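PDB 2GEF: protease VP4 from Blotched snakehead virus, which acts as a serine protease through a serine/lysine catalytic dyad and probably processes the viral structural polyprotein of which it is a part. Local coordinates for residues G30-V35 / I180-V185; E46-V51 / P130-Q135; Y67-T70 / H74-W77; S137-A142 / C198-A203; A154-L159 / Q165-G170. All coordinates share one frame; numbering follows the deposited sequence.

Interaction 1. Residues G30-V35 / I180-V185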
# COMPACT_ATOMS: atom_id res chain seq x y z
N GLY A 30 0.69 5.11 -9.76
CA GLY A 30 1.06 4.62 -8.45
C GLY A 30 -0.19 4.07 -7.78
O GLY A 30 -1.26 4.33 -8.22
N ALA A 31 -0.07 3.22 -6.74
CA ALA A 31 -1.25 2.75 -6.03
C ALA A 31 -0.91 2.78 -4.54
O ALA A 31 0.25 2.49 -4.14
CB ALA A 31 -1.67 1.39 -6.47
N LEU A 32 -1.90 3.18 -3.75
CA LEU A 32 -1.82 3.23 -2.28
C LEU A 32 -2.21 1.96 -1.66
O LEU A 32 -3.16 1.27 -2.09
CB LEU A 32 -2.73 4.36 -1.69
CG LEU A 32 -2.28 5.74 -2.21
CD1 LEU A 32 -3.52 6.72 -2.17
CD2 LEU A 32 -0.98 6.45 -1.44
N PHE A 33 -1.49 1.68 -0.56
CA PHE A 33 -1.77 0.56 0.26
C PHE A 33 -1.39 0.91 1.77
O PHE A 33 -0.66 1.82 1.97
CB PHE A 33 -0.97 -0.64 -0.18
CG PHE A 33 0.57 -0.45 -0.12
CD1 PHE A 33 1.33 -1.08 0.90
CD2 PHE A 33 1.28 0.17 -1.22
CE1 PHE A 33 2.76 -0.95 0.92
CE2 PHE A 33 2.69 0.25 -1.21
CZ PHE A 33 3.44 -0.34 -0.19
N PRO A 34 -1.99 0.22 2.78
CA PRO A 34 -1.67 0.41 4.18
C PRO A 34 -0.61 -0.41 4.71
O PRO A 34 -0.35 -1.50 4.20
CB PRO A 34 -3.01 0.20 4.87
CG PRO A 34 -3.54 -0.90 4.07
CD PRO A 34 -3.25 -0.53 2.63
N VAL A 35 0.18 0.25 5.62
CA VAL A 35 1.34 -0.36 6.23
C VAL A 35 1.25 -0.27 7.76
O VAL A 35 1.19 0.85 8.34
CB VAL A 35 2.63 0.24 5.80
CG1 VAL A 35 3.88 -0.47 6.66
CG2 VAL A 35 2.85 -0.02 4.32
N ILE A 180 -6.96 10.13 5.38
CA ILE A 180 -7.00 11.08 4.33
C ILE A 180 -8.22 11.03 3.46
O ILE A 180 -8.13 11.46 2.39
CB ILE A 180 -5.69 11.12 3.55
CG1 ILE A 180 -5.43 9.80 2.81
CG2 ILE A 180 -4.51 11.52 4.47
CD1 ILE A 180 -4.37 10.06 1.77
N GLY A 181 -9.38 10.52 3.95
CA GLY A 181 -10.65 10.52 3.09
C GLY A 181 -10.80 9.43 2.00
O GLY A 181 -11.67 9.52 1.19
N LEU A 182 -10.04 8.36 2.09
CA LEU A 182 -10.00 7.25 1.13
C LEU A 182 -10.58 6.00 1.72
O LEU A 182 -10.33 5.77 2.93
CB LEU A 182 -8.55 6.91 0.76
CG LEU A 182 -7.73 7.98 0.09
CD1 LEU A 182 -6.37 7.45 -0.54
CD2 LEU A 182 -8.57 8.68 -1.08
N PRO A 183 -11.35 5.21 0.88
CA PRO A 183 -11.62 3.88 1.26
C PRO A 183 -10.48 2.90 1.28
O PRO A 183 -9.53 2.97 0.48
CB PRO A 183 -12.75 3.45 0.26
CG PRO A 183 -12.35 4.18 -1.01
CD PRO A 183 -12.02 5.55 -0.39
N LEU A 184 -10.59 2.00 2.29
CA LEU A 184 -9.87 0.72 2.27
C LEU A 184 -10.59 -0.34 1.39
O LEU A 184 -11.77 -0.59 1.61
CB LEU A 184 -9.57 0.22 3.63
CG LEU A 184 -8.56 -0.95 3.63
CD1 LEU A 184 -7.26 -0.59 3.11
CD2 LEU A 184 -8.38 -1.59 5.07
N VAL A 185 -9.89 -0.83 0.35
CA VAL A 185 -10.46 -1.70 -0.59
C VAL A 185 -9.62 -2.98 -0.63
O VAL A 185 -8.36 -2.97 -0.60
CB VAL A 185 -10.52 -1.06 -2.01
CG1 VAL A 185 -11.14 -2.01 -3.02
CG2 VAL A 185 -11.34 0.22 -1.97

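Interaction 2. Residues E46-V51 / P130-Q135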
# COMPACT_ATOMS: atom_id res chain seq x y z
N GLU A 46 -0.15 3.57 8.39
CA GLU A 46 0.27 4.66 7.47
C GLU A 46 -0.11 4.23 6.06
O GLU A 46 -0.03 3.07 5.77
CB GLU A 46 1.81 4.52 7.42
CG GLU A 46 2.57 5.67 7.57
CD GLU A 46 4.01 5.29 7.94
OE1 GLU A 46 4.25 4.28 8.68
OE2 GLU A 46 4.92 6.00 7.48
N LEU A 47 -0.24 5.14 5.10
CA LEU A 47 -0.13 4.78 3.64
C LEU A 47 1.21 4.90 3.08
O LEU A 47 2.01 5.67 3.52
CB LEU A 47 -1.05 5.67 2.86
CG LEU A 47 -2.50 5.40 3.31
CD1 LEU A 47 -3.31 6.36 2.46
CD2 LEU A 47 -3.04 4.01 3.20
N TYR A 48 1.47 4.05 2.12
CA TYR A 48 2.63 4.08 1.22
C TYR A 48 2.05 4.01 -0.17
O TYR A 48 0.92 3.52 -0.36
CB TYR A 48 3.56 2.86 1.41
CG TYR A 48 4.52 2.85 2.60
CD1 TYR A 48 4.12 3.17 3.90
CD2 TYR A 48 5.82 2.50 2.42
CE1 TYR A 48 5.02 3.14 4.98
CE2 TYR A 48 6.71 2.49 3.47
CZ TYR A 48 6.35 2.81 4.73
OH TYR A 48 7.41 2.74 5.74
N ILE A 49 2.82 4.45 -1.12
CA ILE A 49 2.43 4.46 -2.52
C ILE A 49 3.40 3.60 -3.20
O ILE A 49 4.52 3.76 -2.89
CB ILE A 49 2.40 5.83 -3.20
CG1 ILE A 49 1.57 5.64 -4.50
CG2 ILE A 49 3.85 6.50 -3.40
CD1 ILE A 49 1.32 6.84 -5.22
N ALA A 50 2.93 2.58 -3.93
CA ALA A 50 3.82 1.80 -4.82
C ALA A 50 3.80 2.53 -6.19
O ALA A 50 2.66 2.83 -6.74
CB ALA A 50 3.26 0.48 -5.04
N VAL A 51 5.00 2.78 -6.73
CA VAL A 51 5.12 3.41 -8.15
C VAL A 51 6.02 2.55 -8.93
O VAL A 51 7.04 2.06 -8.43
CB VAL A 51 5.62 4.91 -8.09
CG1 VAL A 51 5.31 5.66 -9.50
CG2 VAL A 51 4.76 5.60 -7.07
N PRO A 130 11.37 0.48 9.36
CA PRO A 130 12.17 -0.44 8.53
C PRO A 130 11.52 -0.73 7.19
O PRO A 130 10.40 -0.29 6.93
CB PRO A 130 12.16 -1.76 9.37
CG PRO A 130 10.81 -1.76 9.87
CD PRO A 130 10.72 -0.27 10.45
N ALA A 131 12.21 -1.46 6.33
CA ALA A 131 11.65 -1.96 5.09
C ALA A 131 10.32 -2.70 5.33
O ALA A 131 10.11 -3.31 6.38
CB ALA A 131 12.67 -2.83 4.41
N VAL A 132 9.41 -2.65 4.37
CA VAL A 132 8.08 -3.17 4.60
C VAL A 132 8.04 -4.67 4.41
O VAL A 132 8.53 -5.23 3.40
CB VAL A 132 7.08 -2.40 3.74
CG1 VAL A 132 5.58 -3.01 3.84
CG2 VAL A 132 7.11 -0.88 4.25
N ALA A 133 7.57 -5.38 5.44
CA ALA A 133 7.58 -6.86 5.35
C ALA A 133 6.21 -7.36 4.84
O ALA A 133 5.26 -6.64 5.01
CB ALA A 133 7.83 -7.48 6.70
N GLY A 134 6.08 -8.58 4.30
CA GLY A 134 4.74 -9.21 4.09
C GLY A 134 4.28 -8.80 2.72
O GLY A 134 4.99 -7.93 2.03
N GLN A 135 3.12 -9.34 2.31
CA GLN A 135 2.65 -9.28 0.90
C GLN A 135 1.30 -8.67 0.69
O GLN A 135 0.79 -8.82 -0.41
CB GLN A 135 2.65 -10.73 0.18
CG GLN A 135 4.06 -11.23 -0.00
CD GLN A 135 4.22 -12.52 -0.73
OE1 GLN A 135 3.39 -12.94 -1.53
NE2 GLN A 135 5.31 -13.23 -0.38
O HOH W 1 9.67 1.43 5.18

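Interaction 3. Residues Y67-T70 / H74-W77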
# COMPACT_ATOMS: atom_id res chain seq x y z
N TYR A 67 15.10 -4.85 -0.89
CA TYR A 67 14.07 -5.08 -1.96
C TYR A 67 13.54 -6.52 -1.78
O TYR A 67 14.27 -7.43 -1.17
CB TYR A 67 14.60 -4.86 -3.41
CG TYR A 67 15.67 -5.83 -3.81
CD1 TYR A 67 15.35 -7.16 -4.13
CD2 TYR A 67 16.95 -5.51 -3.75
CE1 TYR A 67 16.31 -8.10 -4.43
CE2 TYR A 67 17.97 -6.45 -4.10
CZ TYR A 67 17.63 -7.74 -4.42
OH TYR A 67 18.59 -8.67 -4.77
N ALA A 68 12.32 -6.76 -2.25
CA ALA A 68 11.80 -8.12 -2.37
C ALA A 68 11.73 -8.44 -3.85
O ALA A 68 11.62 -7.48 -4.71
CB ALA A 68 10.39 -8.27 -1.72
N LEU A 69 11.80 -9.73 -4.18
CA LEU A 69 11.58 -10.14 -5.53
C LEU A 69 10.07 -10.38 -5.76
O LEU A 69 9.31 -10.76 -4.84
CB LEU A 69 12.57 -11.26 -6.06
CG LEU A 69 14.11 -11.10 -6.05
CD1 LEU A 69 14.95 -12.36 -6.42
CD2 LEU A 69 14.67 -9.91 -6.95
N THR A 70 9.61 -9.93 -6.93
CA THR A 70 8.29 -10.25 -7.46
C THR A 70 8.31 -11.64 -8.07
O THR A 70 9.28 -12.35 -8.02
CB THR A 70 7.86 -9.25 -8.53
OG1 THR A 70 8.67 -9.54 -9.68
CG2 THR A 70 8.14 -7.81 -8.10
N HIS A 74 11.45 -9.31 -10.61
CA HIS A 74 11.64 -7.88 -10.54
C HIS A 74 11.90 -7.44 -9.13
O HIS A 74 11.66 -8.20 -8.20
CB HIS A 74 10.44 -7.20 -11.14
CG HIS A 74 10.48 -7.28 -12.59
ND1 HIS A 74 11.28 -6.46 -13.35
CD2 HIS A 74 9.95 -8.19 -13.45
CE1 HIS A 74 11.20 -6.82 -14.61
NE2 HIS A 74 10.40 -7.87 -14.70
N LYS A 75 12.36 -6.21 -8.99
CA LYS A 75 12.51 -5.63 -7.61
C LYS A 75 11.46 -4.65 -7.17
O LYS A 75 10.93 -3.80 -7.95
CB LYS A 75 13.92 -4.98 -7.46
CG LYS A 75 14.93 -6.00 -7.99
CD LYS A 75 16.17 -5.36 -8.47
CE LYS A 75 17.11 -6.35 -9.16
NZ LYS A 75 18.09 -6.91 -8.22
N VAL A 76 11.12 -4.80 -5.89
CA VAL A 76 10.30 -3.83 -5.27
C VAL A 76 11.22 -3.25 -4.28
O VAL A 76 11.33 -3.83 -3.20
CB VAL A 76 9.08 -4.40 -4.49
CG1 VAL A 76 8.13 -3.17 -3.98
CG2 VAL A 76 8.31 -5.49 -5.31
N TRP A 77 11.86 -2.12 -4.61
CA TRP A 77 12.62 -1.32 -3.65
C TRP A 77 11.80 -0.81 -2.40
O TRP A 77 10.78 -0.15 -2.56
CB TRP A 77 13.20 -0.09 -4.37
CG TRP A 77 13.87 -0.46 -5.62
CD1 TRP A 77 13.47 -0.20 -6.95
CD2 TRP A 77 15.12 -1.07 -5.69
NE1 TRP A 77 14.45 -0.65 -7.85
CE2 TRP A 77 15.47 -1.19 -7.10
CE3 TRP A 77 16.01 -1.51 -4.72
CZ2 TRP A 77 16.63 -1.80 -7.51
CZ3 TRP A 77 17.23 -2.12 -5.17
CH2 TRP A 77 17.52 -2.24 -6.54

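Interaction 4. Residues S137-A142 / C198-A203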
# COMPACT_ATOMS: atom_id res chain seq x y z
N SER A 137 0.60 -5.83 0.14
CA SER A 137 0.79 -4.79 -0.86
C SER A 137 0.54 -5.28 -2.25
O SER A 137 0.61 -4.50 -3.20
CB SER A 137 2.23 -4.27 -0.83
OG SER A 137 3.20 -5.28 -1.11
N SER A 138 0.27 -6.57 -2.41
CA SER A 138 0.28 -7.20 -3.71
C SER A 138 -0.72 -6.61 -4.64
O SER A 138 -0.43 -6.56 -5.82
CB SER A 138 0.15 -8.76 -3.62
OG SER A 138 1.26 -9.27 -2.85
N ILE A 139 -1.93 -6.29 -4.17
CA ILE A 139 -2.87 -5.65 -4.98
C ILE A 139 -2.36 -4.28 -5.48
O ILE A 139 -2.42 -4.05 -6.66
CB ILE A 139 -4.07 -5.43 -4.27
CG1 ILE A 139 -4.79 -6.82 -3.92
CG2 ILE A 139 -5.04 -4.64 -5.16
CD1 ILE A 139 -6.17 -6.49 -3.14
N ALA A 140 -1.84 -3.40 -4.58
CA ALA A 140 -1.19 -2.12 -4.99
C ALA A 140 -0.05 -2.29 -6.05
O ALA A 140 0.10 -1.59 -7.08
CB ALA A 140 -0.62 -1.43 -3.65
N LEU A 141 0.87 -3.17 -5.74
CA LEU A 141 1.86 -3.58 -6.81
C LEU A 141 1.39 -3.78 -8.18
O LEU A 141 1.92 -3.25 -9.13
CB LEU A 141 2.59 -4.88 -6.39
CG LEU A 141 3.37 -4.63 -5.10
CD1 LEU A 141 4.30 -5.80 -4.56
CD2 LEU A 141 4.00 -3.28 -5.00
N ALA A 142 0.48 -4.70 -8.28
CA ALA A 142 -0.32 -4.98 -9.49
C ALA A 142 -0.95 -3.79 -10.18
O ALA A 142 -0.81 -3.60 -11.37
CB ALA A 142 -1.46 -5.94 -9.19
N CYS A 198 -12.33 -9.50 -4.33
CA CYS A 198 -11.68 -10.84 -4.25
C CYS A 198 -10.82 -11.17 -5.42
O CYS A 198 -10.15 -12.18 -5.47
CB CYS A 198 -12.80 -11.93 -4.13
SG CYS A 198 -13.73 -11.47 -2.63
N THR A 199 -10.85 -10.31 -6.41
CA THR A 199 -9.97 -10.57 -7.59
C THR A 199 -9.26 -9.31 -8.02
O THR A 199 -9.73 -8.19 -7.77
CB THR A 199 -10.74 -11.29 -8.83
OG1 THR A 199 -11.46 -10.29 -9.57
CG2 THR A 199 -11.74 -12.42 -8.31
N LEU A 200 -8.14 -9.53 -8.68
CA LEU A 200 -7.38 -8.42 -9.31
C LEU A 200 -8.08 -7.63 -10.44
O LEU A 200 -7.83 -6.43 -10.62
CB LEU A 200 -6.12 -9.04 -9.84
CG LEU A 200 -4.91 -8.21 -9.73
CD1 LEU A 200 -4.69 -7.78 -8.25
CD2 LEU A 200 -3.71 -8.91 -10.40
N ASP A 201 -8.88 -8.30 -11.22
CA ASP A 201 -9.82 -7.69 -12.19
C ASP A 201 -10.84 -6.73 -11.57
O ASP A 201 -11.01 -5.61 -12.06
CB ASP A 201 -10.47 -8.78 -13.04
CG ASP A 201 -9.48 -9.26 -14.14
OD1 ASP A 201 -8.90 -8.43 -14.93
OD2 ASP A 201 -9.21 -10.50 -14.18
N ASP A 202 -11.42 -7.14 -10.44
CA ASP A 202 -12.36 -6.30 -9.72
C ASP A 202 -11.68 -5.15 -9.06
O ASP A 202 -12.20 -4.08 -9.04
CB ASP A 202 -13.13 -7.08 -8.64
CG ASP A 202 -14.07 -8.08 -9.23
OD1 ASP A 202 -14.43 -9.10 -8.57
OD2 ASP A 202 -14.30 -7.88 -10.44
N ALA A 203 -10.53 -5.38 -8.51
CA ALA A 203 -9.70 -4.22 -8.02
C ALA A 203 -9.30 -3.24 -9.10
O ALA A 203 -9.32 -2.09 -8.83
CB ALA A 203 -8.47 -4.80 -7.36

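Interaction 5. Residues A154-L159 / Q165-G170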
# COMPACT_ATOMS: atom_id res chain seq x y z
N ALA A 154 -7.25 3.19 -0.94
CA ALA A 154 -6.03 2.40 -0.60
C ALA A 154 -6.33 0.94 -0.75
O ALA A 154 -7.42 0.47 -0.42
CB ALA A 154 -5.58 2.74 0.86
N TYR A 155 -5.37 0.13 -1.11
CA TYR A 155 -5.60 -1.32 -1.32
C TYR A 155 -4.80 -2.25 -0.39
O TYR A 155 -3.59 -2.05 -0.09
CB TYR A 155 -5.35 -1.74 -2.78
CG TYR A 155 -6.26 -0.99 -3.74
CD1 TYR A 155 -7.51 -1.50 -4.05
CD2 TYR A 155 -5.81 0.19 -4.45
CE1 TYR A 155 -8.42 -0.83 -4.96
CE2 TYR A 155 -6.74 0.92 -5.32
CZ TYR A 155 -8.00 0.38 -5.55
OH TYR A 155 -8.97 1.08 -6.33
N THR A 156 -5.46 -3.36 0.00
CA THR A 156 -4.78 -4.38 0.85
C THR A 156 -5.23 -5.79 0.50
O THR A 156 -6.42 -6.07 0.30
CB THR A 156 -4.87 -4.04 2.37
OG1 THR A 156 -3.77 -4.64 3.05
CG2 THR A 156 -6.27 -4.37 3.05
N GLY A 157 -4.25 -6.69 0.32
CA GLY A 157 -4.60 -7.99 -0.01
C GLY A 157 -3.40 -8.70 -0.57
O GLY A 157 -2.68 -8.12 -1.37
N CYS A 158 -3.11 -9.89 -0.04
CA CYS A 158 -2.15 -10.77 -0.72
C CYS A 158 -2.75 -11.35 -1.98
O CYS A 158 -3.98 -11.31 -2.20
CB CYS A 158 -1.63 -11.88 0.18
SG CYS A 158 -0.91 -11.28 1.66
N LEU A 159 -1.86 -11.81 -2.86
CA LEU A 159 -2.28 -12.39 -4.13
C LEU A 159 -1.89 -13.86 -4.26
O LEU A 159 -0.78 -14.25 -3.91
CB LEU A 159 -1.82 -11.58 -5.36
CG LEU A 159 -2.66 -10.29 -5.59
CD1 LEU A 159 -2.07 -9.58 -6.74
CD2 LEU A 159 -4.10 -10.69 -5.94
N GLN A 165 -6.12 -12.92 -1.43
CA GLN A 165 -6.23 -13.42 -0.04
C GLN A 165 -6.27 -12.43 1.06
O GLN A 165 -5.49 -11.46 1.10
CB GLN A 165 -5.11 -14.36 0.23
CG GLN A 165 -4.97 -15.48 -0.86
CD GLN A 165 -3.64 -16.09 -0.72
OE1 GLN A 165 -2.59 -15.35 -0.64
NE2 GLN A 165 -3.61 -17.42 -0.56
N PRO A 166 -7.17 -12.66 2.08
CA PRO A 166 -7.49 -11.67 3.15
C PRO A 166 -6.28 -11.47 4.20
O PRO A 166 -5.48 -12.40 4.49
CB PRO A 166 -8.72 -12.25 3.82
CG PRO A 166 -8.47 -13.69 3.75
CD PRO A 166 -7.84 -13.95 2.34
N VAL A 167 -6.17 -10.26 4.69
CA VAL A 167 -4.97 -9.93 5.47
C VAL A 167 -5.51 -9.59 6.87
O VAL A 167 -6.71 -9.30 7.04
CB VAL A 167 -4.10 -8.89 4.75
CG1 VAL A 167 -4.81 -7.60 4.68
CG2 VAL A 167 -2.82 -8.66 5.48
N GLN A 168 -4.69 -9.84 7.88
CA GLN A 168 -4.95 -9.41 9.23
C GLN A 168 -4.96 -7.82 9.35
O GLN A 168 -4.33 -7.15 8.60
CB GLN A 168 -3.75 -9.88 10.03
CG GLN A 168 -3.93 -11.26 10.75
CD GLN A 168 -3.04 -11.39 12.01
OE1 GLN A 168 -3.59 -11.55 13.08
NE2 GLN A 168 -1.66 -11.29 11.86
N PHE A 169 -5.47 -7.26 10.42
CA PHE A 169 -5.30 -5.77 10.67
C PHE A 169 -6.15 -4.86 9.81
O PHE A 169 -5.83 -3.71 9.70
CB PHE A 169 -3.79 -5.36 10.70
CG PHE A 169 -2.93 -6.38 11.51
CD1 PHE A 169 -3.17 -6.59 12.89
CD2 PHE A 169 -1.87 -7.12 10.90
CE1 PHE A 169 -2.43 -7.59 13.62
CE2 PHE A 169 -1.14 -8.08 11.65
CZ PHE A 169 -1.46 -8.32 12.99
N GLY A 170 -7.21 -5.34 9.23
CA GLY A 170 -8.10 -4.51 8.43
C GLY A 170 -8.56 -3.19 9.09
O GLY A 170 -8.49 -2.12 8.56

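Interaction 1. Residues G30-V35 / I180-V185
Leu-32 and Pro-34 of strand 31-38 look toward Leu-182 and Leu-184 across a separation too wide for backbone pairing: Leu-32 CA lies 9.7 Å from Leu-182 CA, Pro-34 CA lies 8.4 Å from Leu-184 CA, and no hydrogen bond joins the segments. Two side-chain pairs bridge this separation. In the first, both leucines hold CG beside the backbone N, and the two side chains cross at about a right angle, CD1 to CD1. Leu-32 CD1 and Leu-182 CD1 are 3.4 Å apart, tighter than usual for methyl carbons, which marks the tight spot of the contact. In the second, Leu-184 has CG anti to its backbone N (chi1 -167°), a torsion that brings CD1 against the proline ring, 3.9 Å from Pro-34 CG and 4.0 Å from Pro-34 CD. Between Leu-32 and Pro-34, Phe-33 turns away, toward helix 138-146 and Tyr-48. Gly-181, with its positive phi, is the C-prime residue of the Schellman motif that ends helix 170-178, and the chain leaves it for strand 184-186. Chemically the contact is wholly apolar, and because Pro-34 and Leu-184 also touch Lys-173, the active-site lysine on that helix, this side of the lysine is lined by hydrocarbon.

Interaction 2. Residues E46-V51 / P130-Q135
The chain that leads through the weakly bonded strand 132-133 to the nucleophile Ser-136 is met here by strand 43-52, through Val-132 on one side and Tyr-48 on the other. Their CA atoms are 9.7 Å apart, so this is side-chain packing and not strand pairing. Tyr-48 carries CG beside its backbone N (chi1 -78°), and its ring runs past Val-132 in the opposite direction to the valine side chain. A single methyl does the touching: Val-132 CG2 approaches the ring obliquely, 3.5 Å from Tyr-48 CE2 and 3.8 Å from Tyr-48 CZ. The phenol end adds a polar link. Tyr-48 OH is 4.4 Å from Pro-130 O, too far for a direct bond, and one water closes the distance, lying 2.7 Å from Tyr-48 OH and donating to Pro-130 O at 2.6 Å. This water sits at the ring edge, in its plane, as does Glu-46 OE1. Asn-127 ND2 is also hydrogen-bonded to Tyr-48 OH, so the hydroxyl has at least two polar partners, the water and Asn-127; ND2 bonds Glu-46 OE2 as well, which ties the carboxylate to the same cluster. Val-132 lies about 6 Å from Ser-136 between side chains, which puts the contact beside the active site. Strand 43-52 is flanked by strands 31-38 and 104-109, whose Phe-33, Val-35 and Pro-108 pack on Tyr-48, while strand 132-133 pairs in parallel with strand 79-80 and is followed in the chain by helix 138-146.

Interaction 3. Residues Y67-T70 / H74-W77
Ala-68 and Val-76 form the hydrogen-bonded pair at the middle of an antiparallel beta hairpin, strands 67-69 and 75-77, whose short axes approach to 4.7 Å. This is the tight part. Val-76 N donates to Ala-68 O at 3.0 Å, and the return bond from Ala-68 N to Val-76 O is 3.2 Å, with its donor above the carbonyl plane. On the buried face that Ala-68 and Val-76 share, Val-76 CG2 reaches Thr-70 CG2 at 3.6 Å. The other face, carrying Tyr-67, Leu-69, Lys-75 and Trp-77, is partly exposed and held by ring and cation-pi contacts rather than by backbone bonds. There the edge of the Tyr-67 ring turns toward the face of the Trp-77 six-membered ring in an offset edge-to-face pair, planes at 79°. Lys-75 CG lies over one face of the tyrosine, and a bend at its last torsion (chi4 -94°) brings NZ to 4.4 Å from the Tyr-67 ring centroid, an off-centre cation-pi contact 28° from the ring normal. Trp-77 has a further cation-pi partner in Arg-56. Toward the turn, Thr-70 N donates to His-74 O at 3.0 Å, and Thr-70 OG1, also hydrogen-bonded to Asp-72 OD1, accepts from His-74 N at 2.9 Å.

Interaction 4. Residues S137-A142 / C198-A203
Leu-200, in the first turn of helix 200-209, reaches across to Ala-142 and Ile-139 in the first turns of helix 138-146, and the orientation of its two methyls sets the contact. Its CB does not point at the other helix. An intermediate first torsion (chi1 -143°) swings the isobutyl end over, so that the two branches spread round one alanine methyl: Leu-200 CD1 is 3.8 Å and Leu-200 CD2 3.9 Å from Ala-142 CB. The same CD1 lies 4.3 Å from Ile-139 CA, so it lies against two residues three apart on the helix. Ile-139 answers with its short branch. CG2, anti to the backbone N, lies 4.1 Å from Ala-203 CB and also faces Tyr-155, whereas CG1, beside that N, leads the longer arm toward the backbone oxygens of Thr-156 and Gly-157 in strand 154-160. Ala-142 and Ala-203 both aim CB at the opposite segment. Ile-139 CA and Leu-200 CA are the nearest pair, 6.8 Å apart. Thr-199 is the N-cap of helix 200-209, its OG1 accepting from Asp-202 N at 3.3 Å, which fixes the helix start just before Leu-200. Leu-200 also packs on Leu-159, and Ser-138 OG is hydrogen-bonded to Gln-135 O at the head of the helix that follows the nucleophile Ser-136. No hydrogen bond crosses between the segments, and the separations are ordinary van der Waals distances, which implies that between these two helix starts the contact rests on apolar packing.

Interaction 5. Residues A154-L159 / Q165-G170
Cys-158 O accepts from Gln-165 N at 2.8 Å, the shortest polar bond between the segments and a nearly straight one, with an N-H...O angle of 163°; the donor approaches from above the carbonyl plane. The return bond, Cys-158 N to Gln-165 O at 3.1 Å, is weak and bent to 129°. On the side of the sheet that these two residues share, Gln-165 OE1 lies 3.7 Å from Cys-158 CB. The pair is the antiparallel hydrogen-bonded bridge of the hairpin between strands 154-160 and 163-165, the latter an outermost strand of a mixed four-stranded sheet. Strand 154-160 is interrupted at Gly-157, whose CA is 3.8 Å from Gln-165 O. Beyond the break the chains diverge, and side chains replace backbone bonds. Val-167 holds CG1 between its backbone N and carbonyl carbon (chi1 66°). The Val-167 and Thr-156 side chains cross at about a right angle, and this CG1 is 3.5 Å from Thr-156 OG1 and 3.9 Å from Thr-156 CG2. Both side chains touch the nucleophile Ser-136. Thr-156 OG1 in addition makes a weak hydrogen bond to NZ of the active-site Lys-173.

Interactions 1 and 2 have centres 11 Å apart and share the sheet in which strands 31-38 and 43-52 are neighbours; the hairpin of interaction 3 extends that sheet, its centre about 21 Å from that of interaction 1. Interaction 5 belongs to the second mixed sheet, where strand 154-160 lies beside strand 184-186 of interaction 1. Leu-32 O lies 2.7 Å from Tyr-155 N, a probable hydrogen bond between the two regions. Helix 138-146 of interaction 4 packs on both, through Ala-140 on Phe-33 and Ile-139 on the Thr-156 carbonyl. Along the chain, residues 30-35 and 180-185 enclose interactions 2, 3 and 5, while interaction 4 crosses interaction 1. Interactions 1, 2 and 5 all lie close to Ser-136 and Lys-173, bringing together parts distant in sequence.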